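Local atomic coordinates of ribokinase, putative (Burkholderia thailandensis, PDB entry 3B1P), a protein that binds inosine and adenine nucleotides and is probably a nucleoside kinase of the pfkB (ribokinase) family, transferring phosphate to nucleosides. Residues G7-D12 and G48-I53; D12-F17 and V245-G250; R43-G48 and A285-Q290; A101-T106 and Q113-H118. All coordinates share one frame; numbering follows the deposited sequence. Where two conformers were deposited one is given.

The four contacts ring one inosine site, where the four-stranded lid sheet meets the large alpha/beta body. Strand 10-16 is the common thread: contacts 1 and 2 both use it and share Asp12, while strands 44-47 (contact 3) and 101-107 (contact 4) flank it in the sheet. Contact 1 continues into contact 3 through Gly48, their centres about 10 Å apart; contacts 2 and 3 are nearer still, about 7 Å between centres, and bring the loops 245-250 and 285-290 against the lid. Along the chain contacts 1, 2 and 3 interlock, whereas the hairpin of contact 4 is nested within the loops closed by contacts 2 and 3. Remote pieces of sequence thus build one nucleoside pocket.

Contact 1. Residues G7-D12 and G48-I53; sequences GSIAYD and GCAGNI. With NOS (inosine), chain B.
Ser8 meets the first turn of helix 49-59 and links it to the purine of inosine, at the place where the lid strand 10-16 leaves the alpha/beta body of this ribokinase-type fold. Its CB rests near the base, 3.5 Å from inosine N3. Beyond it, OG sits between the backbone N and the carbonyl carbon (chi1 58°), which lets it face helix and ligand together. There OG accepts an almost straight bond from Cys49 N at 2.8 Å (169° at the hydrogen) and donates to inosine N3 at 2.9 Å. With one bond received and one given, the hydroxyl has its rotation fixed. The backbone of Ser8 adds a second grip: its O takes Ala50 N at 2.8 Å, in the carbonyl plane, and Gly51 N only weakly. Two of the amides that open a helix without an intrahelical acceptor are satisfied in this way by Ser8. Gly48, the N-cap residue, fits closely against the strand, its CA 4.0 Å from Ile9 CA. The ribose hydroxyls are held between the segments. Asp12 OD1 accepts from O2' at 2.7 Å, and OD2 accepts from O3' over a distance too short to be trusted. Gly48 N and Asn52 ND2 donate to O3' from the helix side. At the O4' corner of the ribose, Cys49 SG comes within 3.3 Å of inosine O4'.

Contact 2. Residues D12-F17 and V245-G250; sequences DNIMTF and VIDPTG. With NOS (inosine), chain B.
The carboxylate of Asp247 is the flat group on which this contact turns, with Thr16 of strand 10-16 over one face, Ile14 on the same side but beyond the carboxylate oxygens, and the backbone of its own loop on the other. Thr16 OG1 stands over the first face, 4.1 Å from Asp247 CG, and Ile14 CG2 is 3.8 Å from OD2. Against the opposite face comes Thr249 N, which donates to OD1 at 2.9 Å from well above the plane (62° out of it). Because the donor is two residues further on, Asp247 closes an Asx turn. The turn opens the sequence Asp-Pro-Thr-Gly that leads into helix 251-264, and both position and sequence are consistent with the second signature of pfkB kinases, whose glycines lie near the phosphates. Thr249 OG1 adds a second bond to Asp247 OD1, 2.7 Å long and using the syn lone pair, so one oxygen grips both backbone and hydroxyl of the threonine. The other oxygen, OD2, accepts from Gly288 N of the neighbouring loop.

Across the contact the lid strand offers mainly carbon. With CG2 anti to the backbone N and CG1 beside that nitrogen (chi1 -63°), Ile14 directs both branches at the loop and meets Thr249 tip to tip, CD1 3.9 Å from Thr249 CG2, with CG2 3.7 Å from OG1. Thr16 OG1 is buried with no polar partner in the model, while its methyl CG2 rests 3.7 Å from Ile246 O.

Contact 3. Residues R43-G48 and A285-Q290; sequences RREFGG and AHQGPQ. With NOS (inosine), chain B.
Gln290 reaches Phe46 because its CG stands beside the backbone N (chi1 -61°) and the chain then runs straight (chi2 174°), which sets the flat face of the amide against Phe46 O. NE2 is 3.5 Å from Phe46 O, but the oxygen lies above the amide plane, so the angle is too poor for a bond; NE2 is hydrogen-bonded instead to Asn52 OD1 and Tyr78 OH, and Gln290 OE1 accepts from Arg81. A water donates to Phe46 O at 2.7 Å and accepts from Gln290 N. Pro289 presses its CG to within 3.3 Å of the same oxygen and lies against Gly47 CA. Gly47 ends strand 44-47, the edge strand of the lid sheet within this chain, and Gly48 caps helix 49-59; the pair matches the paired glycines that act as a lid hinge in ribokinase relatives. Glu45 CG, set beside the backbone N by chi1 (-51°), lies 4.2 Å from Gly288 CA, and the bend at chi2 turns the carboxylate toward Arg43. There Arg43 NE forms a salt bridge with Glu45 OE2 at 3.0 Å, from above the carboxylate plane. A second water donates to Glu45 OE2 at 2.7 Å and accepts from Gln287 NE2.

Contact 4. Residues A101-T106 and Q113-H118; sequences AQAMIT and QITAFH. With NOS (inosine), chain B.
Gln102 and His118, Met104 and Ala116, and Thr106 and Ile114 are the hydrogen-bonded pairs of an antiparallel beta hairpin in the lid sheet, each giving two backbone bonds. Met104 N to Ala116 O is the straightest of the six, 2.9 Å long with 176° at the hydrogen. Between them lie the non-hydrogen-bonded pairs, where CA-H groups turn to carbonyls, as Thr115 CA does to Met104 O at 3.3 Å. On the face of Gln102, Met104 and Ala116, one water donates to Gln102 O and Ala116 O; another donates to Met104 O and Ile114 O and is hydrogen-bonded to Thr106 OG1.

Most of the apolar contacts lie on the face of Ala103, Ile105, Thr115 and Phe117. Phe117 swings CG anti to its backbone N (chi1 -160°), bringing its ring alongside the neighbouring strand. Ala103 CB meets CD1 obliquely at 3.5 Å and Ala101 CB meets CZ at 3.7 Å. One ring face receives the purine, with inosine C6 3.8 Å above its centre; Gln102 O lies over the opposite face. Ile105 runs beside Thr115, CG1 to OG1 3.6 Å.

Strand 114-118 also pairs in parallel with a strand of the second subunit, extending the sheet across the dimer. The hairpin thus holds the nucleoside by shape and an aromatic surface, leaving hydrogen bonding of inosine to residues such as Ser8 and Asp12.

Contact 1. Residues G7-D12 and G48-I53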
# COMPACT_ATOMS: atom_id res chain seq x y z
N GLY A 7 -9.03 21.98 3.77
CA GLY A 7 -8.63 20.64 3.38
C GLY A 7 -8.98 19.62 4.40
O GLY A 7 -9.72 19.90 5.36
N SER A 8 -8.46 18.42 4.23
CA SER A 8 -8.82 17.31 5.11
C SER A 8 -8.17 17.45 6.49
O SER A 8 -7.08 18.07 6.66
CB SER A 8 -8.42 15.96 4.49
OG SER A 8 -7.04 15.92 4.23
N ILE A 9 -8.87 16.91 7.47
CA ILE A 9 -8.35 16.76 8.80
C ILE A 9 -8.59 15.32 9.14
O ILE A 9 -9.72 14.83 9.02
CB ILE A 9 -9.03 17.71 9.83
CG1 ILE A 9 -9.15 19.12 9.23
CG2 ILE A 9 -8.29 17.65 11.17
CD1 ILE A 9 -10.09 20.09 10.09
N ALA A 10 -7.54 14.63 9.51
CA ALA A 10 -7.60 13.18 9.45
C ALA A 10 -6.61 12.51 10.38
O ALA A 10 -5.59 13.11 10.82
CB ALA A 10 -7.40 12.71 8.00
N TYR A 11 -6.89 11.25 10.73
CA TYR A 11 -5.94 10.47 11.46
C TYR A 11 -5.22 9.52 10.51
O TYR A 11 -5.88 8.81 9.72
CB TYR A 11 -6.63 9.64 12.58
CG TYR A 11 -7.27 10.49 13.65
CD1 TYR A 11 -6.50 11.28 14.51
CD2 TYR A 11 -8.66 10.48 13.82
CE1 TYR A 11 -7.09 12.06 15.52
CE2 TYR A 11 -9.28 11.26 14.81
CZ TYR A 11 -8.48 12.05 15.67
OH TYR A 11 -9.12 12.81 16.65
N ASP A 12 -3.89 9.49 10.59
CA ASP A 12 -3.08 8.74 9.62
C ASP A 12 -2.48 7.51 10.23
O ASP A 12 -1.99 7.56 11.38
CB ASP A 12 -1.88 9.59 9.06
CG ASP A 12 -2.31 10.68 8.16
OD1 ASP A 12 -3.45 10.75 7.69
OD2 ASP A 12 -1.46 11.56 7.87
N GLY A 48 -4.12 14.72 7.80
CA GLY A 48 -5.06 15.47 7.02
C GLY A 48 -4.27 16.65 6.40
O GLY A 48 -3.39 17.25 7.10
N CYS A 49 -4.65 17.09 5.19
CA CYS A 49 -3.78 18.04 4.47
C CYS A 49 -3.90 19.38 5.16
O CYS A 49 -2.89 20.07 5.39
CB CYS A 49 -4.19 18.19 3.02
SG CYS A 49 -3.99 16.54 2.20
N ALA A 50 -5.11 19.72 5.58
CA ALA A 50 -5.26 21.00 6.29
C ALA A 50 -4.57 21.00 7.62
O ALA A 50 -4.00 22.07 8.02
CB ALA A 50 -6.74 21.44 6.44
N GLY A 51 -4.66 19.90 8.38
CA GLY A 51 -3.93 19.77 9.64
C GLY A 51 -2.44 19.97 9.47
O GLY A 51 -1.80 20.73 10.20
N ASN A 52 -1.89 19.32 8.46
CA ASN A 52 -0.43 19.36 8.24
C ASN A 52 0.02 20.74 7.79
O ASN A 52 1.07 21.22 8.26
CB ASN A 52 -0.03 18.34 7.12
CG ASN A 52 -0.42 16.89 7.47
OD1 ASN A 52 -0.63 16.53 8.63
ND2 ASN A 52 -0.49 16.03 6.41
N ILE A 53 -0.70 21.35 6.86
CA ILE A 53 -0.31 22.68 6.31
C ILE A 53 -0.45 23.74 7.41
O ILE A 53 0.45 24.55 7.60
CB ILE A 53 -1.17 23.08 5.15
CG1 ILE A 53 -0.94 22.07 4.00
CG2 ILE A 53 -0.85 24.53 4.65
CD1 ILE A 53 -2.06 22.19 2.90
N9 NOS B . -4.82 12.34 2.58
C4 NOS B . -5.94 12.80 2.02
N3 NOS B . -6.74 13.90 2.17
C2 NOS B . -7.83 14.11 1.41
N1 NOS B . -8.17 13.20 0.45
C6 NOS B . -7.46 12.06 0.23
O6 NOS B . -7.81 11.24 -0.79
C5 NOS B . -6.21 11.81 0.96
N7 NOS B . -5.28 10.84 1.00
C8 NOS B . -4.40 11.16 2.01
C5' NOS B . -0.51 13.91 3.29
O5' NOS B . -0.47 15.04 2.38
C4' NOS B . -1.92 13.84 3.89
O4' NOS B . -2.87 13.51 2.88
C1' NOS B . -4.06 13.06 3.61
C2' NOS B . -3.49 12.21 4.71
O2' NOS B . -4.35 12.41 5.83
C3' NOS B . -2.08 12.74 4.94
O3' NOS B . -1.95 13.31 6.28

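Contact 2. Residues D12-F17 and V245-G250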
# COMPACT_ATOMS: atom_id res chain seq x y z
N ASP A 12 -3.89 9.49 10.59
CA ASP A 12 -3.08 8.74 9.62
C ASP A 12 -2.48 7.51 10.23
O ASP A 12 -1.99 7.56 11.38
CB ASP A 12 -1.88 9.59 9.06
CG ASP A 12 -2.31 10.68 8.16
OD1 ASP A 12 -3.45 10.75 7.69
OD2 ASP A 12 -1.46 11.56 7.87
N ASN A 13 -2.47 6.40 9.47
CA ASN A 13 -1.73 5.21 9.83
C ASN A 13 -0.73 4.94 8.71
O ASN A 13 -1.15 4.57 7.62
CB ASN A 13 -2.73 4.05 9.98
CG ASN A 13 -3.82 4.36 10.99
OD1 ASN A 13 -4.89 4.87 10.64
ND2 ASN A 13 -3.52 4.12 12.25
N ILE A 14 0.56 5.15 8.99
CA ILE A 14 1.59 5.19 7.93
C ILE A 14 2.50 3.99 8.01
O ILE A 14 3.08 3.70 9.08
CB ILE A 14 2.40 6.53 8.05
CG1 ILE A 14 1.44 7.69 7.81
CG2 ILE A 14 3.57 6.50 7.05
CD1 ILE A 14 1.97 9.10 8.34
N MET A 15 2.64 3.29 6.87
CA MET A 15 3.53 2.15 6.76
C MET A 15 4.61 2.54 5.77
O MET A 15 4.35 2.70 4.58
CB MET A 15 2.74 0.89 6.29
CG MET A 15 1.61 0.51 7.28
SD MET A 15 0.08 -0.18 6.54
CE MET A 15 -0.74 1.23 5.74
N THR A 16 5.83 2.67 6.29
CA THR A 16 6.96 3.09 5.46
C THR A 16 7.87 1.97 5.04
O THR A 16 8.56 1.31 5.86
CB THR A 16 7.78 4.19 6.19
OG1 THR A 16 6.85 5.22 6.58
CG2 THR A 16 8.85 4.71 5.23
N PHE A 17 7.88 1.71 3.75
CA PHE A 17 8.88 0.80 3.19
C PHE A 17 10.24 1.49 3.17
O PHE A 17 10.39 2.58 2.58
CB PHE A 17 8.49 0.37 1.77
CG PHE A 17 9.50 -0.45 1.07
CD1 PHE A 17 9.97 -1.61 1.65
CD2 PHE A 17 9.97 -0.08 -0.19
CE1 PHE A 17 10.89 -2.40 1.00
CE2 PHE A 17 10.92 -0.88 -0.87
CZ PHE A 17 11.38 -2.03 -0.28
N VAL A 245 16.47 10.51 6.51
CA VAL A 245 15.24 10.31 5.73
C VAL A 245 14.43 9.23 6.46
O VAL A 245 14.82 8.04 6.48
CB VAL A 245 15.55 9.99 4.23
CG1 VAL A 245 14.27 9.66 3.48
CG2 VAL A 245 16.22 11.18 3.57
N ILE A 246 13.37 9.64 7.14
CA ILE A 246 12.58 8.71 7.96
C ILE A 246 11.24 8.44 7.26
O ILE A 246 10.89 7.29 7.01
CB ILE A 246 12.34 9.27 9.37
CG1 ILE A 246 13.66 9.37 10.17
CG2 ILE A 246 11.37 8.39 10.14
CD1 ILE A 246 14.49 8.05 10.20
N ASP A 247 10.52 9.52 6.92
CA ASP A 247 9.11 9.40 6.46
C ASP A 247 8.80 10.66 5.66
O ASP A 247 8.73 11.73 6.22
CB ASP A 247 8.14 9.31 7.63
CG ASP A 247 6.67 9.25 7.20
OD1 ASP A 247 6.39 9.02 5.99
OD2 ASP A 247 5.80 9.37 8.09
N PRO A 248 8.59 10.51 4.35
CA PRO A 248 8.27 11.68 3.54
C PRO A 248 6.78 12.06 3.60
O PRO A 248 6.41 13.05 3.00
CB PRO A 248 8.64 11.21 2.12
CG PRO A 248 8.23 9.72 2.19
CD PRO A 248 8.86 9.33 3.50
N THR A 249 5.91 11.28 4.26
CA THR A 249 4.49 11.66 4.27
C THR A 249 4.25 13.08 4.83
O THR A 249 4.63 13.35 5.97
CB THR A 249 3.67 10.69 5.16
OG1 THR A 249 4.02 9.37 4.77
CG2 THR A 249 2.20 10.94 4.96
N GLY A 250 3.62 13.92 4.02
CA GLY A 250 3.33 15.30 4.38
C GLY A 250 4.49 16.25 4.14
O GLY A 250 4.39 17.40 4.57
N9 NOS B . -4.82 12.34 2.58
C4 NOS B . -5.94 12.80 2.02
N3 NOS B . -6.74 13.90 2.17
C2 NOS B . -7.83 14.11 1.41
N1 NOS B . -8.17 13.20 0.45
C6 NOS B . -7.46 12.06 0.23
O6 NOS B . -7.81 11.24 -0.79
C5 NOS B . -6.21 11.81 0.96
N7 NOS B . -5.28 10.84 1.00
C8 NOS B . -4.40 11.16 2.01
C5' NOS B . -0.51 13.91 3.29
O5' NOS B . -0.47 15.04 2.38
C4' NOS B . -1.92 13.84 3.89
O4' NOS B . -2.87 13.51 2.88
C1' NOS B . -4.06 13.06 3.61
C2' NOS B . -3.49 12.21 4.71
O2' NOS B . -4.35 12.41 5.83
C3' NOS B . -2.08 12.74 4.94
O3' NOS B . -1.95 13.31 6.28

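Contact 3. Residues R43-G48 and A285-Q290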
# COMPACT_ATOMS: atom_id res chain seq x y z
N ARG A 43 0.83 3.05 14.79
CA ARG A 43 0.51 4.20 15.64
C ARG A 43 -0.22 5.23 14.83
O ARG A 43 0.16 5.54 13.70
CB ARG A 43 1.73 4.83 16.34
CG ARG A 43 3.03 4.85 15.57
CD ARG A 43 4.19 5.43 16.41
NE ARG A 43 4.09 6.90 16.48
CZ ARG A 43 3.81 7.61 17.58
NH1 ARG A 43 3.61 7.01 18.75
NH2 ARG A 43 3.74 8.94 17.50
N ARG A 44 -1.30 5.74 15.39
CA ARG A 44 -2.11 6.71 14.72
C ARG A 44 -1.34 8.03 14.85
O ARG A 44 -0.67 8.24 15.87
CB ARG A 44 -3.45 6.75 15.39
CG ARG A 44 -4.49 7.50 14.64
CD ARG A 44 -5.81 7.54 15.40
NE ARG A 44 -5.78 8.43 16.58
CZ ARG A 44 -6.85 8.77 17.30
NH1 ARG A 44 -8.04 8.32 16.94
NH2 ARG A 44 -6.75 9.57 18.37
N GLU A 45 -1.34 8.82 13.78
CA GLU A 45 -0.73 10.17 13.78
C GLU A 45 -1.76 11.19 13.39
O GLU A 45 -2.75 10.90 12.74
CB GLU A 45 0.44 10.28 12.80
CG GLU A 45 1.50 9.21 12.91
CD GLU A 45 2.52 9.43 14.05
OE1 GLU A 45 2.40 10.36 14.88
OE2 GLU A 45 3.47 8.62 14.10
N PHE A 46 -1.53 12.45 13.81
CA PHE A 46 -2.34 13.55 13.43
C PHE A 46 -1.95 13.96 12.01
O PHE A 46 -0.77 14.19 11.73
CB PHE A 46 -2.10 14.72 14.39
CG PHE A 46 -2.59 14.42 15.79
CD1 PHE A 46 -1.71 14.13 16.81
CD2 PHE A 46 -3.95 14.47 16.05
CE1 PHE A 46 -2.17 13.86 18.13
CE2 PHE A 46 -4.44 14.19 17.35
CZ PHE A 46 -3.54 13.92 18.39
N GLY A 47 -2.96 13.98 11.16
CA GLY A 47 -2.77 14.29 9.74
C GLY A 47 -3.93 15.00 9.10
O GLY A 47 -4.62 15.80 9.72
N GLY A 48 -4.12 14.72 7.80
CA GLY A 48 -5.06 15.47 7.02
C GLY A 48 -4.27 16.65 6.40
O GLY A 48 -3.39 17.25 7.10
N ALA A 285 12.73 14.21 8.49
CA ALA A 285 13.61 13.56 9.45
C ALA A 285 12.84 12.94 10.58
O ALA A 285 13.46 12.47 11.55
CB ALA A 285 14.62 14.58 10.02
N HIS A 286 11.51 12.99 10.52
CA HIS A 286 10.69 12.41 11.60
C HIS A 286 9.53 11.61 11.04
O HIS A 286 9.11 11.82 9.90
CB HIS A 286 10.16 13.51 12.52
CG HIS A 286 11.25 14.35 13.11
ND1 HIS A 286 11.85 14.06 14.32
CD2 HIS A 286 11.88 15.45 12.63
CE1 HIS A 286 12.78 14.97 14.58
NE2 HIS A 286 12.83 15.82 13.56
N GLN A 287 9.00 10.70 11.86
CA GLN A 287 7.95 9.79 11.39
C GLN A 287 6.63 10.52 11.59
O GLN A 287 6.43 11.12 12.64
CB GLN A 287 8.02 8.46 12.20
CG GLN A 287 7.03 7.33 11.79
CD GLN A 287 7.04 6.85 10.31
OE1 GLN A 287 8.08 6.42 9.75
NE2 GLN A 287 5.85 6.87 9.70
N GLY A 288 5.73 10.49 10.60
CA GLY A 288 4.44 11.19 10.73
C GLY A 288 4.50 12.61 10.13
O GLY A 288 5.60 13.18 9.99
N PRO A 289 3.35 13.16 9.73
CA PRO A 289 3.44 14.47 9.09
C PRO A 289 3.65 15.67 10.03
O PRO A 289 4.01 16.76 9.53
CB PRO A 289 2.10 14.61 8.36
CG PRO A 289 1.17 13.69 9.11
CD PRO A 289 2.00 12.56 9.62
N GLN A 290 3.37 15.52 11.33
CA GLN A 290 3.42 16.69 12.21
C GLN A 290 4.30 16.46 13.44
O GLN A 290 4.18 17.20 14.40
CB GLN A 290 2.03 17.11 12.69
CG GLN A 290 1.04 17.51 11.58
CD GLN A 290 -0.35 17.79 12.10
OE1 GLN A 290 -0.53 18.18 13.27
NE2 GLN A 290 -1.35 17.57 11.26
N9 NOS B . -4.82 12.34 2.58
C4 NOS B . -5.94 12.80 2.02
N3 NOS B . -6.74 13.90 2.17
C2 NOS B . -7.83 14.11 1.41
N1 NOS B . -8.17 13.20 0.45
C6 NOS B . -7.46 12.06 0.23
O6 NOS B . -7.81 11.24 -0.79
C5 NOS B . -6.21 11.81 0.96
N7 NOS B . -5.28 10.84 1.00
C8 NOS B . -4.40 11.16 2.01
C5' NOS B . -0.51 13.91 3.29
O5' NOS B . -0.47 15.04 2.38
C4' NOS B . -1.92 13.84 3.89
O4' NOS B . -2.87 13.51 2.88
C1' NOS B . -4.06 13.06 3.61
C2' NOS B . -3.49 12.21 4.71
O2' NOS B . -4.35 12.41 5.83
C3' NOS B . -2.08 12.74 4.94
O3' NOS B . -1.95 13.31 6.28
O HOH W 1 3.80 6.76 12.12
O HOH W 2 1.73 13.69 12.75

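Contact 4. Residues A101-T106 and Q113-H118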
# COMPACT_ATOMS: atom_id res chain seq x y z
N ALA A 101 -12.09 11.47 9.22
CA ALA A 101 -11.30 10.82 8.13
C ALA A 101 -10.12 10.00 8.66
O ALA A 101 -9.46 10.37 9.64
CB ALA A 101 -10.81 11.87 7.14
N GLN A 102 -9.87 8.86 8.03
CA GLN A 102 -8.77 8.00 8.40
C GLN A 102 -8.01 7.59 7.12
O GLN A 102 -8.64 7.15 6.15
CB GLN A 102 -9.27 6.71 9.07
CG GLN A 102 -8.20 5.99 9.86
CD GLN A 102 -8.19 6.27 11.38
OE1 GLN A 102 -9.16 6.81 11.96
NE2 GLN A 102 -7.12 5.86 12.05
N ALA A 103 -6.68 7.73 7.13
CA ALA A 103 -5.86 7.34 5.98
C ALA A 103 -4.93 6.19 6.39
O ALA A 103 -4.25 6.24 7.42
CB ALA A 103 -5.03 8.54 5.50
N MET A 104 -4.91 5.11 5.59
CA MET A 104 -3.91 4.05 5.72
C MET A 104 -2.96 4.25 4.56
O MET A 104 -3.30 3.99 3.40
CB MET A 104 -4.58 2.67 5.58
CG MET A 104 -4.13 1.70 6.58
SD MET A 104 -4.82 1.99 8.22
CE MET A 104 -6.29 3.06 7.92
N ILE A 105 -1.78 4.76 4.87
CA ILE A 105 -0.87 5.26 3.84
C ILE A 105 0.27 4.27 3.74
O ILE A 105 0.98 4.04 4.70
CB ILE A 105 -0.30 6.62 4.26
CG1 ILE A 105 -1.46 7.61 4.39
CG2 ILE A 105 0.74 7.12 3.20
CD1 ILE A 105 -1.00 8.95 5.10
N THR A 106 0.50 3.72 2.55
CA THR A 106 1.65 2.88 2.34
C THR A 106 2.56 3.67 1.43
O THR A 106 2.11 4.14 0.38
CB THR A 106 1.27 1.57 1.64
OG1 THR A 106 0.45 0.78 2.51
CG2 THR A 106 2.52 0.79 1.29
N GLN A 113 3.04 7.49 -2.48
CA GLN A 113 2.05 7.13 -1.50
C GLN A 113 0.94 6.43 -2.20
O GLN A 113 0.33 6.99 -3.14
CB GLN A 113 1.53 8.38 -0.79
CG GLN A 113 2.68 9.12 -0.12
CD GLN A 113 2.27 9.67 1.19
OE1 GLN A 113 1.17 10.28 1.33
NE2 GLN A 113 3.12 9.45 2.19
N ILE A 114 0.63 5.23 -1.69
CA ILE A 114 -0.64 4.57 -2.08
C ILE A 114 -1.52 4.52 -0.80
O ILE A 114 -1.15 3.86 0.16
CB ILE A 114 -0.36 3.18 -2.65
CG1 ILE A 114 0.52 3.25 -3.92
CG2 ILE A 114 -1.72 2.48 -2.96
CD1 ILE A 114 1.05 1.88 -4.41
N THR A 115 -2.65 5.23 -0.79
CA THR A 115 -3.44 5.44 0.42
C THR A 115 -4.84 4.88 0.29
O THR A 115 -5.56 5.27 -0.64
CB THR A 115 -3.57 6.98 0.66
OG1 THR A 115 -2.24 7.45 0.93
CG2 THR A 115 -4.40 7.27 1.87
N ALA A 116 -5.23 4.05 1.26
CA ALA A 116 -6.61 3.62 1.40
C ALA A 116 -7.25 4.64 2.36
O ALA A 116 -6.84 4.76 3.50
CB ALA A 116 -6.61 2.24 1.99
N PHE A 117 -8.20 5.39 1.84
CA PHE A 117 -8.77 6.54 2.60
C PHE A 117 -10.23 6.30 2.95
O PHE A 117 -11.07 6.03 2.07
CB PHE A 117 -8.59 7.80 1.78
CG PHE A 117 -8.67 9.09 2.58
CD1 PHE A 117 -7.57 9.54 3.31
CD2 PHE A 117 -9.84 9.85 2.59
CE1 PHE A 117 -7.65 10.77 4.06
CE2 PHE A 117 -9.94 11.08 3.32
CZ PHE A 117 -8.85 11.53 4.04
N HIS A 118 -10.53 6.35 4.25
CA HIS A 118 -11.93 6.16 4.71
C HIS A 118 -12.41 7.56 5.16
O HIS A 118 -12.00 8.02 6.26
CB HIS A 118 -11.89 5.12 5.83
CG HIS A 118 -13.24 4.69 6.34
ND1 HIS A 118 -14.28 4.29 5.51
CD2 HIS A 118 -13.68 4.47 7.61
CE1 HIS A 118 -15.32 3.93 6.25
NE2 HIS A 118 -14.97 4.03 7.53
N9 NOS B . -4.82 12.34 2.58
C4 NOS B . -5.94 12.80 2.02
N3 NOS B . -6.74 13.90 2.17
C2 NOS B . -7.83 14.11 1.41
N1 NOS B . -8.17 13.20 0.45
C6 NOS B . -7.46 12.06 0.23
O6 NOS B . -7.81 11.24 -0.79
C5 NOS B . -6.21 11.81 0.96
N7 NOS B . -5.28 10.84 1.00
C8 NOS B . -4.40 11.16 2.01
C5' NOS B . -0.51 13.91 3.29
O5' NOS B . -0.47 15.04 2.38
C4' NOS B . -1.92 13.84 3.89
O4' NOS B . -2.87 13.51 2.88
C1' NOS B . -4.06 13.06 3.61
C2' NOS B . -3.49 12.21 4.71
O2' NOS B . -4.35 12.41 5.83
C3' NOS B . -2.08 12.74 4.94
O3' NOS B . -1.95 13.31 6.28
O HOH W 3 -8.46 3.89 5.79
O HOH W 4 -2.25 1.60 2.06